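Local coordinates for SPbeta prophage-derived aminoglycoside N(3')-acetyltransferase-like protein YokD (Bacillus subtilis, PDB 2NYG) that binds coenzyme A and probably acts as an N-acetyltransferase of the aminoglycoside-modifying family, which may contribute to antibiotic resistance, at residues G43-N46 and V50-I53; T106-T109 and I115-L118; S159-L164 and S180-H185; Y189-Q194 and E218-L223; A201-E206 and V210-K215. One frame throughout, in Å; residues are numbered along the deposited sequence.

Interaction 1. Residues G43-N46 and V50-I53; sequences GWVN and VAVI. With COA (coenzyme A), chain G.
V45 has an extended backbone (phi -117°, psi 128°), which turns its N-H and C=O to the adenine of coenzyme A and its side chain to A51 and V52. This is the CoA-binding loop between strand 32-37 and helix 48-60. V45 N donates to COA N1A at 2.9 Å, and COA N6A donates to V45 O at 2.8 Å. The backbone thus reads the Watson-Crick edge of the adenine. On the helix side, V45 CG2 rests 4.2 Å from A51 CB and 4.2 Å from V52 CG2. V52 CG1 is anti to its backbone N (chi1 -179°), and this places CG2 on the V45 side. The carbonyl of N46 packs on A51 as well, with N46 O 3.4 Å from A51 CB. N46 ND2 bonds to I94 O and S97 OG of the second subunit, so the loop joins the cofactor site to the dimer interface. The W44 ring flanks the adenine amino group obliquely, with W44 CD1 3.6 Å from COA N6A.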
# COMPACT_ATOMS: atom_id res chain seq x y z
N GLY A 43 2.88 7.07 17.47
CA GLY A 43 1.71 7.36 18.26
C GLY A 43 0.67 7.66 17.20
O GLY A 43 1.03 7.86 16.04
N TRP A 44 -0.61 7.69 17.57
CA TRP A 44 -1.64 7.95 16.58
C TRP A 44 -1.39 9.23 15.80
O TRP A 44 -1.21 10.29 16.39
CB TRP A 44 -3.02 8.06 17.23
CG TRP A 44 -4.11 8.13 16.20
CD1 TRP A 44 -4.47 7.13 15.35
CD2 TRP A 44 -4.90 9.27 15.83
NE1 TRP A 44 -5.43 7.57 14.48
CE2 TRP A 44 -5.71 8.87 14.75
CE3 TRP A 44 -5.00 10.58 16.31
CZ2 TRP A 44 -6.61 9.75 14.12
CZ3 TRP A 44 -5.90 11.45 15.69
CH2 TRP A 44 -6.69 11.03 14.61
N VAL A 45 -1.37 9.14 14.47
CA VAL A 45 -1.20 10.35 13.68
C VAL A 45 -2.45 10.59 12.82
O VAL A 45 -2.92 9.70 12.12
CB VAL A 45 0.10 10.33 12.80
CG1 VAL A 45 1.06 9.28 13.29
CG2 VAL A 45 -0.23 10.11 11.37
N ASN A 46 -3.01 11.79 12.90
CA ASN A 46 -4.19 12.15 12.12
C ASN A 46 -3.78 12.22 10.66
O ASN A 46 -3.08 13.13 10.24
CB ASN A 46 -4.75 13.49 12.61
CG ASN A 46 -6.01 13.92 11.87
OD1 ASN A 46 -6.82 13.11 11.45
ND2 ASN A 46 -6.18 15.23 11.74
N VAL A 50 0.05 9.21 5.13
CA VAL A 50 0.12 10.35 4.22
C VAL A 50 0.57 11.60 4.97
O VAL A 50 1.29 12.43 4.43
CB VAL A 50 -1.24 10.65 3.47
CG1 VAL A 50 -2.01 9.37 3.24
CG2 VAL A 50 -2.05 11.67 4.22
N ALA A 51 0.16 11.73 6.22
CA ALA A 51 0.54 12.88 7.01
C ALA A 51 2.04 12.86 7.31
O ALA A 51 2.68 13.90 7.44
CB ALA A 51 -0.26 12.92 8.30
N VAL A 52 2.61 11.66 7.43
CA VAL A 52 4.02 11.56 7.74
C VAL A 52 4.80 11.85 6.47
O VAL A 52 5.83 12.50 6.52
CB VAL A 52 4.40 10.15 8.31
CG1 VAL A 52 5.90 10.08 8.65
CG2 VAL A 52 3.58 9.88 9.56
N ILE A 53 4.30 11.38 5.34
CA ILE A 53 4.97 11.59 4.07
C ILE A 53 5.02 13.07 3.71
O ILE A 53 6.01 13.57 3.20
CB ILE A 53 4.25 10.86 2.94
CG1 ILE A 53 4.28 9.36 3.19
CG2 ILE A 53 4.89 11.22 1.60
CD1 ILE A 53 3.44 8.58 2.22
N1A COA G . -0.65 6.43 13.83
C2A COA G . 0.21 5.48 14.39
N3A COA G . 0.10 4.16 14.00
C4A COA G . -0.85 3.78 13.08
C5A COA G . -1.74 4.70 12.49
C6A COA G . -1.64 6.05 12.88
N6A COA G . -2.45 6.96 12.37
N7A COA G . -2.55 4.02 11.62
C8A COA G . -2.19 2.71 11.66
N9A COA G . -1.12 2.57 12.57
C1B COA G . -0.38 1.35 12.99
C2B COA G . -1.03 -0.03 12.70
O2B COA G . -2.16 -0.34 13.54
C3B COA G . 0.13 -0.98 12.90
O3B COA G . 0.11 -1.25 14.34
P3B COA G . 0.16 -2.73 15.02
O7A COA G . 0.28 -3.82 13.93
O8A COA G . -1.14 -3.01 15.74
O9A COA G . 1.32 -2.77 15.99
C4B COA G . 1.38 -0.17 12.45
O4B COA G . 0.97 1.21 12.51
C5B COA G . 1.86 -0.49 10.99
O5B COA G . 3.02 0.36 10.76
P1A COA G . 4.35 -0.26 10.13
O1A COA G . 5.41 0.78 10.01
O2A COA G . 4.04 -0.90 8.77
O3A COA G . 4.68 -1.39 11.14
P2A COA G . 5.35 -1.21 12.58
O4A COA G . 4.41 -1.75 13.60
O5A COA G . 5.70 0.23 12.92
O6A COA G . 6.69 -2.10 12.32
CBP COA G . 8.81 -2.01 10.94
CCP COA G . 7.98 -1.50 12.15
CDP COA G . 8.38 -3.44 10.54
CEP COA G . 8.60 -0.99 9.80
CAP COA G . 10.30 -2.18 11.41
OAP COA G . 10.34 -1.85 12.82
C9P COA G . 11.33 -1.29 10.68
O9P COA G . 12.02 -0.42 11.47
N8P COA G . 11.59 -1.29 9.34
C7P COA G . 12.46 -0.27 8.71
C6P COA G . 11.99 0.36 7.40

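Interaction 2. Residues T106-T109 and I115-L118; sequences TPTT and IVEL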
# COMPACT_ATOMS: atom_id res chain seq x y z
N THR A 106 4.65 -4.34 -7.82
CA THR A 106 5.10 -5.37 -6.88
C THR A 106 5.16 -4.87 -5.43
O THR A 106 6.07 -4.13 -5.04
CB THR A 106 6.47 -5.93 -7.28
OG1 THR A 106 6.40 -6.45 -8.62
CG2 THR A 106 6.87 -7.05 -6.33
N PRO A 107 4.21 -5.30 -4.60
CA PRO A 107 4.16 -4.89 -3.19
C PRO A 107 5.47 -5.08 -2.41
O PRO A 107 6.14 -6.11 -2.53
CB PRO A 107 3.00 -5.71 -2.63
CG PRO A 107 3.01 -6.94 -3.49
CD PRO A 107 3.26 -6.40 -4.86
N THR A 108 5.82 -4.09 -1.60
CA THR A 108 7.04 -4.16 -0.79
C THR A 108 6.85 -5.21 0.30
O THR A 108 5.73 -5.51 0.70
CB THR A 108 7.36 -2.84 -0.06
OG1 THR A 108 6.28 -2.52 0.82
CG2 THR A 108 7.56 -1.72 -1.03
N THR A 109 7.97 -5.73 0.78
CA THR A 109 7.98 -6.73 1.85
C THR A 109 7.43 -6.07 3.11
O THR A 109 7.80 -4.95 3.45
CB THR A 109 9.41 -7.24 2.08
OG1 THR A 109 9.93 -7.74 0.85
CG2 THR A 109 9.43 -8.35 3.12
N ILE A 115 4.36 3.13 5.70
CA ILE A 115 4.74 4.38 5.07
C ILE A 115 5.43 4.17 3.72
O ILE A 115 5.12 4.85 2.75
CB ILE A 115 5.65 5.19 5.99
CG1 ILE A 115 4.82 5.78 7.12
CG2 ILE A 115 6.35 6.28 5.22
CD1 ILE A 115 5.63 6.23 8.33
N VAL A 116 6.36 3.22 3.66
CA VAL A 116 7.06 2.94 2.42
C VAL A 116 6.10 2.37 1.38
O VAL A 116 6.22 2.67 0.20
CB VAL A 116 8.20 1.93 2.62
CG1 VAL A 116 8.71 1.43 1.28
CG2 VAL A 116 9.34 2.59 3.38
N GLU A 117 5.16 1.55 1.82
CA GLU A 117 4.22 0.94 0.90
C GLU A 117 3.34 1.99 0.24
O GLU A 117 3.00 1.89 -0.94
CB GLU A 117 3.37 -0.12 1.61
CG GLU A 117 2.35 -0.80 0.70
CD GLU A 117 2.98 -1.58 -0.45
OE1 GLU A 117 4.14 -1.31 -0.82
OE2 GLU A 117 2.30 -2.46 -1.00
N LEU A 118 2.96 3.00 1.00
CA LEU A 118 2.15 4.07 0.48
C LEU A 118 3.02 5.06 -0.29
O LEU A 118 2.61 5.61 -1.31
CB LEU A 118 1.44 4.80 1.61
CG LEU A 118 0.59 5.93 1.06
CD1 LEU A 118 -0.53 5.36 0.20
CD2 LEU A 118 0.04 6.74 2.20
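The carboxylate of E117 receives T108 OG1 from above its plane, about 63° out of it. OG1 donates to E117 OE1 at 3.0 Å. The same oxygen takes a weak bond from T108 N, at 3.3 Å and nearly straight (164°). A chi1 of 61° swings T108 OG1 to the side of its backbone N, so the hydroxyl reaches the oxygen that N also meets. The other carboxylate oxygen, OE2, lies 3.7 Å from P107 CB and forms a salt bridge with R120. A bend at chi2 of E117 brings the carboxylate up to the loop. Beside the polar group, T108 CG2 packs on V116 CG1 at 4.1 Å. The contact ties loop 106-109 to helix 114-119, whose Q114 binds coenzyme A. V116 also packs on M68 of strand 65-69, and P107 packs on V50 of the second subunit. With threonine donors at OE1 and an arginine at OE2, both oxygens of E117 are engaged, which probably favours the charged carboxylate and limits its rotation.

Interaction 3. Residues S159-L164 and S180-H185; sequences SPLGKL and SSTCFH. With COA (coenzyme A), chain G.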
# COMPACT_ATOMS: atom_id res chain seq x y z
N SER A 159 24.33 0.54 -7.32
CA SER A 159 22.97 0.59 -6.83
C SER A 159 22.77 2.00 -6.26
O SER A 159 23.71 2.80 -6.18
CB SER A 159 22.76 -0.45 -5.73
OG SER A 159 23.33 -0.02 -4.51
N PRO A 160 21.54 2.32 -5.84
CA PRO A 160 21.32 3.67 -5.29
C PRO A 160 22.19 4.03 -4.10
O PRO A 160 22.40 5.22 -3.82
CB PRO A 160 19.83 3.66 -4.97
CG PRO A 160 19.28 2.79 -6.05
CD PRO A 160 20.26 1.63 -6.07
N LEU A 161 22.68 3.03 -3.38
CA LEU A 161 23.54 3.29 -2.23
C LEU A 161 24.82 3.89 -2.75
O LEU A 161 25.52 4.61 -2.04
CB LEU A 161 23.86 2.01 -1.47
CG LEU A 161 22.69 1.34 -0.76
CD1 LEU A 161 23.20 0.23 0.12
CD2 LEU A 161 21.97 2.36 0.08
N GLY A 162 25.13 3.59 -4.01
CA GLY A 162 26.32 4.14 -4.61
C GLY A 162 26.17 5.62 -4.88
O GLY A 162 27.15 6.35 -4.96
N LYS A 163 24.93 6.06 -5.02
CA LYS A 163 24.65 7.46 -5.29
C LYS A 163 24.40 8.22 -3.99
O LYS A 163 24.57 9.43 -3.93
CB LYS A 163 23.41 7.58 -6.18
CG LYS A 163 23.26 6.48 -7.20
CD LYS A 163 24.08 6.70 -8.45
CE LYS A 163 23.74 5.63 -9.46
NZ LYS A 163 24.42 5.82 -10.76
N LEU A 164 23.99 7.51 -2.95
CA LEU A 164 23.76 8.19 -1.69
C LEU A 164 25.09 8.36 -0.95
O LEU A 164 25.21 9.18 -0.05
CB LEU A 164 22.78 7.40 -0.82
CG LEU A 164 21.36 7.10 -1.34
CD1 LEU A 164 20.49 6.59 -0.18
CD2 LEU A 164 20.74 8.36 -1.89
N SER A 180 18.05 -1.90 10.78
CA SER A 180 17.31 -1.55 9.56
C SER A 180 18.07 -0.63 8.64
O SER A 180 17.56 -0.29 7.59
CB SER A 180 16.00 -0.84 9.89
OG SER A 180 15.17 -1.59 10.76
N SER A 181 19.26 -0.20 9.03
CA SER A 181 20.05 0.73 8.21
C SER A 181 20.61 0.14 6.94
O SER A 181 21.79 -0.17 6.87
CB SER A 181 21.22 1.32 8.99
OG SER A 181 20.82 2.50 9.65
N THR A 182 19.77 0.01 5.93
CA THR A 182 20.19 -0.55 4.67
C THR A 182 21.54 -0.04 4.14
O THR A 182 22.23 -0.78 3.46
CB THR A 182 19.11 -0.30 3.60
OG1 THR A 182 17.90 -0.93 4.00
CG2 THR A 182 19.53 -0.88 2.27
N CYS A 183 21.92 1.19 4.46
CA CYS A 183 23.17 1.72 3.95
C CYS A 183 24.39 0.85 4.28
O CYS A 183 25.33 0.77 3.48
CB CYS A 183 23.40 3.15 4.45
SG CYS A 183 23.62 3.28 6.22
N PHE A 184 24.38 0.21 5.44
CA PHE A 184 25.50 -0.65 5.83
C PHE A 184 25.82 -1.75 4.82
O PHE A 184 26.99 -2.09 4.63
CB PHE A 184 25.23 -1.26 7.20
CG PHE A 184 25.34 -0.28 8.32
CD1 PHE A 184 24.64 -0.47 9.51
CD2 PHE A 184 26.15 0.85 8.19
CE1 PHE A 184 24.74 0.46 10.54
CE2 PHE A 184 26.25 1.77 9.22
CZ PHE A 184 25.55 1.58 10.39
N HIS A 185 24.79 -2.31 4.19
CA HIS A 185 25.01 -3.36 3.21
C HIS A 185 26.09 -2.92 2.23
O HIS A 185 26.90 -3.73 1.80
CB HIS A 185 23.74 -3.66 2.40
CG HIS A 185 22.72 -4.48 3.13
ND1 HIS A 185 22.97 -5.76 3.57
CD2 HIS A 185 21.42 -4.22 3.44
CE1 HIS A 185 21.87 -6.26 4.12
NE2 HIS A 185 20.92 -5.35 4.05
N1A COA G . -0.65 6.43 13.83
C2A COA G . 0.21 5.48 14.39
N3A COA G . 0.10 4.16 14.00
C4A COA G . -0.85 3.78 13.08
C5A COA G . -1.74 4.70 12.49
C6A COA G . -1.64 6.05 12.88
N6A COA G . -2.45 6.96 12.37
N7A COA G . -2.55 4.02 11.62
C8A COA G . -2.19 2.71 11.66
N9A COA G . -1.12 2.57 12.57
C1B COA G . -0.38 1.35 12.99
C2B COA G . -1.03 -0.03 12.70
O2B COA G . -2.16 -0.34 13.54
C3B COA G . 0.13 -0.98 12.90
O3B COA G . 0.11 -1.25 14.34
P3B COA G . 0.16 -2.73 15.02
O7A COA G . 0.28 -3.82 13.93
O8A COA G . -1.14 -3.01 15.74
O9A COA G . 1.32 -2.77 15.99
C4B COA G . 1.38 -0.17 12.45
O4B COA G . 0.97 1.21 12.51
C5B COA G . 1.86 -0.49 10.99
O5B COA G . 3.02 0.36 10.76
P1A COA G . 4.35 -0.26 10.13
O1A COA G . 5.41 0.78 10.01
O2A COA G . 4.04 -0.90 8.77
O3A COA G . 4.68 -1.39 11.14
P2A COA G . 5.35 -1.21 12.58
O4A COA G . 4.41 -1.75 13.60
O5A COA G . 5.70 0.23 12.92
O6A COA G . 6.69 -2.10 12.32
CBP COA G . 8.81 -2.01 10.94
CCP COA G . 7.98 -1.50 12.15
CDP COA G . 8.38 -3.44 10.54
CEP COA G . 8.60 -0.99 9.80
CAP COA G . 10.30 -2.18 11.41
OAP COA G . 10.34 -1.85 12.82
C9P COA G . 11.33 -1.29 10.68
O9P COA G . 12.02 -0.42 11.47
N8P COA G . 11.59 -1.29 9.34
C7P COA G . 12.46 -0.27 8.71
C6P COA G . 11.99 0.36 7.40
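L161, in the first turn of the N-capped helix 160-166, pushes its CD1 methyl against the backbone of T182 and C183, in the segment leading into helix 183-187. L161 CD1 is 3.6 Å from T182 O and 4.0 Å from C183 O. Its other methyl, CD2, lies 4.1 Å from C183 CA. L161 CG lies opposite its own carbonyl carbon (chi1 -67°), and this carries both methyls to the backbone of T182 and C183. The contact is van der Waals packing of a leucine methyl on backbone carbonyls, with no hydrogen bond between the two segments. T182 O also accepts the backbone N-H of H185, so it has a polar partner although a methyl lies against it.

In the next shell, S159 stands at the N-cap. Its OG takes a weak bond from L161 N and is also bonded to G156 O. P160 O accepts from both K163 N and L164 N and closes the turn that carries L161. On the other segment, S181 is the centre of an inverse gamma turn leading into T182. F135 of strand 135-139 packs on L161 and T182, while L252 of helix 252-268 covers L164 and C183. The second segment also reaches the cofactor: S180 OG makes a weak hydrogen bond with COA O9P, on the pantetheine arm, at 3.4 Å.

Interaction 4. Residues Y189-Q194 and E218-L223; sequences YRIPYQ and EFREEL
Aromatic packing joins Y189 to F219. The rings cross at 58° with centroids 5.8 Å apart, neither stacked nor edge-to-face. Y189 CZ lies 3.7 Å from F219 CE2, and the tyrosine hydroxyl comes in at the edge of the phenylalanine ring, near its plane. That hydroxyl has its polar partner in E216.

The second kind of contact involves the guanidinium of R220. Y193 CD2 lies over one face of it, toward the rim, 3.4 Å from R220 CZ. The ring and guanidinium planes are 65° apart, so the two groups are tilted and not stacked. I191 CD1 meets the same guanidinium at its edge, 3.3 Å from R220 NH2, and I191 also packs on I264 of helix 252-268. R220 reaches this place through a bend at chi3 (-74°).

A salt bridge to a neighbour holds the R220 end: NH2 pairs with D267 of helix 252-268.

The segments are the loop entering strand 196-201 and the loop leaving strand 208-217. These strands are antiparallel neighbours in the small three-stranded sheet. The contact is surface packing between the two loops at one end of that pair.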
# COMPACT_ATOMS: atom_id res chain seq x y z
N TYR A 189 30.40 -4.62 0.42
CA TYR A 189 30.98 -4.79 -0.91
C TYR A 189 32.36 -4.11 -1.00
O TYR A 189 32.98 -4.04 -2.07
CB TYR A 189 30.07 -4.18 -1.99
CG TYR A 189 28.69 -4.80 -2.12
CD1 TYR A 189 27.67 -4.46 -1.23
CD2 TYR A 189 28.39 -5.67 -3.17
CE1 TYR A 189 26.38 -4.96 -1.39
CE2 TYR A 189 27.09 -6.17 -3.34
CZ TYR A 189 26.10 -5.81 -2.44
OH TYR A 189 24.81 -6.27 -2.59
N ARG A 190 32.84 -3.62 0.14
CA ARG A 190 34.13 -2.94 0.21
C ARG A 190 35.09 -3.62 1.20
O ARG A 190 36.07 -3.02 1.63
CB ARG A 190 33.90 -1.48 0.61
CG ARG A 190 32.94 -0.78 -0.34
CD ARG A 190 32.57 0.65 0.05
NE ARG A 190 31.95 1.34 -1.08
CZ ARG A 190 31.47 2.58 -1.06
NH1 ARG A 190 31.51 3.30 0.05
NH2 ARG A 190 30.95 3.10 -2.16
N ILE A 191 34.80 -4.88 1.55
CA ILE A 191 35.62 -5.63 2.50
C ILE A 191 36.14 -6.96 1.94
O ILE A 191 35.58 -7.50 0.99
CB ILE A 191 34.85 -5.91 3.80
CG1 ILE A 191 33.64 -6.80 3.54
CG2 ILE A 191 34.46 -4.59 4.45
CD1 ILE A 191 33.13 -7.53 4.76
N PRO A 192 37.22 -7.50 2.53
CA PRO A 192 37.85 -8.77 2.12
C PRO A 192 36.93 -9.98 2.12
O PRO A 192 36.98 -10.82 1.22
CB PRO A 192 39.00 -8.91 3.11
CG PRO A 192 39.36 -7.49 3.39
CD PRO A 192 38.02 -6.84 3.58
N TYR A 193 36.11 -10.08 3.15
CA TYR A 193 35.18 -11.18 3.26
C TYR A 193 34.06 -11.05 2.25
O TYR A 193 33.54 -9.96 2.02
CB TYR A 193 34.61 -11.21 4.66
CG TYR A 193 33.50 -12.21 4.80
CD1 TYR A 193 33.76 -13.57 4.67
CD2 TYR A 193 32.19 -11.79 5.03
CE1 TYR A 193 32.73 -14.50 4.76
CE2 TYR A 193 31.16 -12.71 5.12
CZ TYR A 193 31.43 -14.07 4.98
OH TYR A 193 30.41 -15.00 5.04
N GLN A 194 33.68 -12.17 1.64
CA GLN A 194 32.59 -12.19 0.66
C GLN A 194 32.06 -13.57 0.33
O GLN A 194 32.73 -14.33 -0.35
CB GLN A 194 33.03 -11.57 -0.66
CG GLN A 194 32.81 -10.09 -0.77
CD GLN A 194 32.97 -9.58 -2.18
OE1 GLN A 194 32.74 -8.40 -2.44
NE2 GLN A 194 33.36 -10.45 -3.10
N GLU A 218 25.97 -12.81 0.43
CA GLU A 218 25.12 -13.35 1.48
C GLU A 218 25.34 -12.42 2.65
O GLU A 218 26.23 -12.61 3.47
CB GLU A 218 25.53 -14.78 1.85
CG GLU A 218 24.67 -15.34 2.95
CD GLU A 218 24.92 -16.80 3.24
OE1 GLU A 218 24.85 -17.62 2.30
OE2 GLU A 218 25.15 -17.14 4.42
N PHE A 219 24.52 -11.38 2.71
CA PHE A 219 24.63 -10.37 3.74
C PHE A 219 24.64 -10.85 5.17
O PHE A 219 24.13 -11.91 5.48
CB PHE A 219 23.51 -9.36 3.55
CG PHE A 219 23.48 -8.77 2.17
CD1 PHE A 219 22.29 -8.67 1.46
CD2 PHE A 219 24.65 -8.32 1.58
CE1 PHE A 219 22.27 -8.14 0.19
CE2 PHE A 219 24.63 -7.79 0.31
CZ PHE A 219 23.44 -7.69 -0.39
N ARG A 220 25.24 -10.04 6.03
CA ARG A 220 25.34 -10.32 7.46
C ARG A 220 24.63 -9.21 8.23
O ARG A 220 25.16 -8.67 9.21
CB ARG A 220 26.80 -10.40 7.89
CG ARG A 220 27.56 -11.58 7.32
CD ARG A 220 28.97 -11.62 7.85
NE ARG A 220 29.80 -10.58 7.26
CZ ARG A 220 30.98 -10.21 7.74
NH1 ARG A 220 31.45 -10.78 8.84
NH2 ARG A 220 31.70 -9.28 7.12
N GLU A 221 23.43 -8.87 7.79
CA GLU A 221 22.67 -7.81 8.43
C GLU A 221 22.46 -8.03 9.94
O GLU A 221 22.14 -7.08 10.66
CB GLU A 221 21.32 -7.63 7.73
CG GLU A 221 20.28 -8.71 7.99
CD GLU A 221 20.15 -9.74 6.87
OE1 GLU A 221 20.69 -9.49 5.76
OE2 GLU A 221 19.50 -10.78 7.09
N GLU A 222 22.66 -9.26 10.41
CA GLU A 222 22.48 -9.58 11.82
C GLU A 222 23.40 -8.78 12.72
O GLU A 222 23.14 -8.64 13.91
CB GLU A 222 22.71 -11.07 12.08
CG GLU A 222 24.15 -11.52 11.96
CD GLU A 222 24.46 -12.12 10.61
OE1 GLU A 222 23.66 -11.90 9.67
OE2 GLU A 222 25.50 -12.80 10.48
N LEU A 223 24.48 -8.25 12.15
CA LEU A 223 25.47 -7.46 12.87
C LEU A 223 25.20 -5.94 12.89
O LEU A 223 25.69 -5.24 13.79
CB LEU A 223 26.85 -7.70 12.26
CG LEU A 223 27.40 -9.13 12.26
CD1 LEU A 223 28.68 -9.17 11.45
CD2 LEU A 223 27.64 -9.58 13.69

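Interaction 5. Residues A201-E206 and V210-K215; sequences APIIVE and VWKEYK
I203 O accepts the backbone N-H of V210 at 2.7 Å, the shortest polar bond here. Strand 208-217 is the middle strand of a small antiparallel sheet: it faces strand 204-205 across a beta hairpin and is bonded to A201 at the end of strand 196-201. A201, two residues before I203, forms an antiparallel hydrogen-bonded pair with K212, two after V210. A201 N donates to K212 O at 2.9 Å, and K212 N to A201 O at 3.0 Å. P202, between these bonded positions, has no N-H to give. Its ring runs beside the W211 side chain, pointing the same way, with P202 CD 3.6 Å from W211 CZ3. With chi1 near 180° (178°), the W211 indole extends along the proline. One indole face has A201 N above it, offset toward the rim. Apolar contacts extend along the hairpin: I203 CD1 is 3.8 Å from K212 CB, and V205 CG2 4.3 Å from V210 CB. At the far end, A201 CB touches Y214 CE2 at 4.3 Å.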
# COMPACT_ATOMS: atom_id res chain seq x y z
N ALA A 201 15.12 -14.72 -9.72
CA ALA A 201 13.89 -13.96 -9.62
C ALA A 201 13.18 -13.77 -10.94
O ALA A 201 13.79 -13.83 -12.00
CB ALA A 201 14.18 -12.59 -9.00
N PRO A 202 11.85 -13.56 -10.88
CA PRO A 202 11.01 -13.35 -12.05
C PRO A 202 11.29 -11.94 -12.59
O PRO A 202 11.30 -10.97 -11.85
CB PRO A 202 9.60 -13.46 -11.48
CG PRO A 202 9.78 -14.41 -10.35
CD PRO A 202 11.03 -13.89 -9.71
N ILE A 203 11.53 -11.83 -13.89
CA ILE A 203 11.80 -10.53 -14.48
C ILE A 203 11.20 -10.49 -15.87
O ILE A 203 10.76 -11.51 -16.39
CB ILE A 203 13.30 -10.28 -14.59
CG1 ILE A 203 13.96 -10.51 -13.23
CG2 ILE A 203 13.55 -8.87 -15.03
CD1 ILE A 203 15.46 -10.49 -13.32
N ILE A 204 11.15 -9.31 -16.47
CA ILE A 204 10.61 -9.18 -17.81
C ILE A 204 11.72 -8.72 -18.74
O ILE A 204 12.29 -7.64 -18.56
CB ILE A 204 9.46 -8.17 -17.85
CG1 ILE A 204 8.38 -8.57 -16.85
CG2 ILE A 204 8.88 -8.13 -19.25
CD1 ILE A 204 7.27 -7.55 -16.74
N VAL A 205 12.04 -9.56 -19.72
CA VAL A 205 13.08 -9.22 -20.69
C VAL A 205 12.51 -9.34 -22.09
O VAL A 205 11.92 -10.37 -22.45
CB VAL A 205 14.30 -10.16 -20.58
CG1 VAL A 205 15.40 -9.64 -21.48
CG2 VAL A 205 14.78 -10.23 -19.14
N GLU A 206 12.69 -8.29 -22.88
CA GLU A 206 12.19 -8.28 -24.25
C GLU A 206 10.66 -8.28 -24.23
O GLU A 206 10.02 -8.58 -25.24
CB GLU A 206 12.72 -9.49 -25.02
N VAL A 210 10.77 -13.90 -17.73
CA VAL A 210 11.94 -14.77 -17.82
C VAL A 210 12.66 -14.96 -16.49
O VAL A 210 13.40 -14.08 -16.06
CB VAL A 210 12.98 -14.17 -18.80
CG1 VAL A 210 14.28 -14.91 -18.70
CG2 VAL A 210 12.45 -14.22 -20.23
N TRP A 211 12.46 -16.12 -15.84
CA TRP A 211 13.13 -16.39 -14.56
C TRP A 211 14.64 -16.30 -14.75
O TRP A 211 15.23 -17.10 -15.47
CB TRP A 211 12.75 -17.77 -14.02
CG TRP A 211 13.45 -18.10 -12.73
CD1 TRP A 211 14.74 -18.52 -12.58
CD2 TRP A 211 12.93 -17.93 -11.39
NE1 TRP A 211 15.06 -18.63 -11.25
CE2 TRP A 211 13.97 -18.28 -10.50
CE3 TRP A 211 11.69 -17.52 -10.87
CZ2 TRP A 211 13.81 -18.23 -9.10
CZ3 TRP A 211 11.53 -17.48 -9.48
CH2 TRP A 211 12.59 -17.83 -8.61
N LYS A 212 15.27 -15.33 -14.09
CA LYS A 212 16.70 -15.12 -14.23
C LYS A 212 17.50 -15.36 -12.97
O LYS A 212 17.02 -15.14 -11.86
CB LYS A 212 16.96 -13.69 -14.71
CG LYS A 212 18.41 -13.40 -14.95
CD LYS A 212 18.62 -11.99 -15.41
CE LYS A 212 20.12 -11.66 -15.48
NZ LYS A 212 20.38 -10.23 -15.85
N GLU A 213 18.73 -15.82 -13.14
CA GLU A 213 19.62 -16.08 -12.02
C GLU A 213 20.76 -15.07 -12.02
O GLU A 213 21.34 -14.77 -13.06
CB GLU A 213 20.18 -17.49 -12.08
CG GLU A 213 19.19 -18.55 -11.71
CD GLU A 213 19.84 -19.91 -11.59
OE1 GLU A 213 20.96 -20.09 -12.14
OE2 GLU A 213 19.23 -20.80 -10.95
N TYR A 214 21.07 -14.56 -10.84
CA TYR A 214 22.13 -13.59 -10.70
C TYR A 214 22.91 -13.88 -9.42
O TYR A 214 22.45 -14.64 -8.54
CB TYR A 214 21.54 -12.17 -10.66
CG TYR A 214 20.55 -11.93 -9.54
CD1 TYR A 214 20.85 -11.05 -8.50
CD2 TYR A 214 19.33 -12.59 -9.50
CE1 TYR A 214 19.97 -10.83 -7.45
CE2 TYR A 214 18.43 -12.39 -8.45
CZ TYR A 214 18.76 -11.50 -7.43
OH TYR A 214 17.89 -11.29 -6.39
N LYS A 215 24.10 -13.30 -9.32
CA LYS A 215 24.94 -13.50 -8.15
C LYS A 215 24.73 -12.36 -7.17
O LYS A 215 24.43 -11.24 -7.57
CB LYS A 215 26.41 -13.59 -8.58
CG LYS A 215 26.71 -14.82 -9.44
CD LYS A 215 28.18 -14.93 -9.82
CE LYS A 215 28.46 -16.22 -10.58
NZ LYS A 215 27.96 -17.41 -9.84

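How the interactions relate
Interactions 1 and 3 both touch coenzyme A. Interaction 1 holds the adenine and interaction 3 reaches the pantetheine arm, with centres about 26 Å apart. The V116 side chain of interaction 2 is about 5 Å from coenzyme A. Interaction 2 also touches interaction 1 directly: V50 CG1 is 3.5 Å from L118 CD2, so helices 48-60 and 114-119 pack together. Both of these contacts also meet the second subunit. Interaction 3 leads to interaction 4, where H185 ND1 lies 3.4 Å from F219 CG. Interaction 5 is the hairpin in the chain between the two loops of interaction 4, with centres about 24 Å apart. Interactions 4 and 5 lie away from the CoA-binding residues.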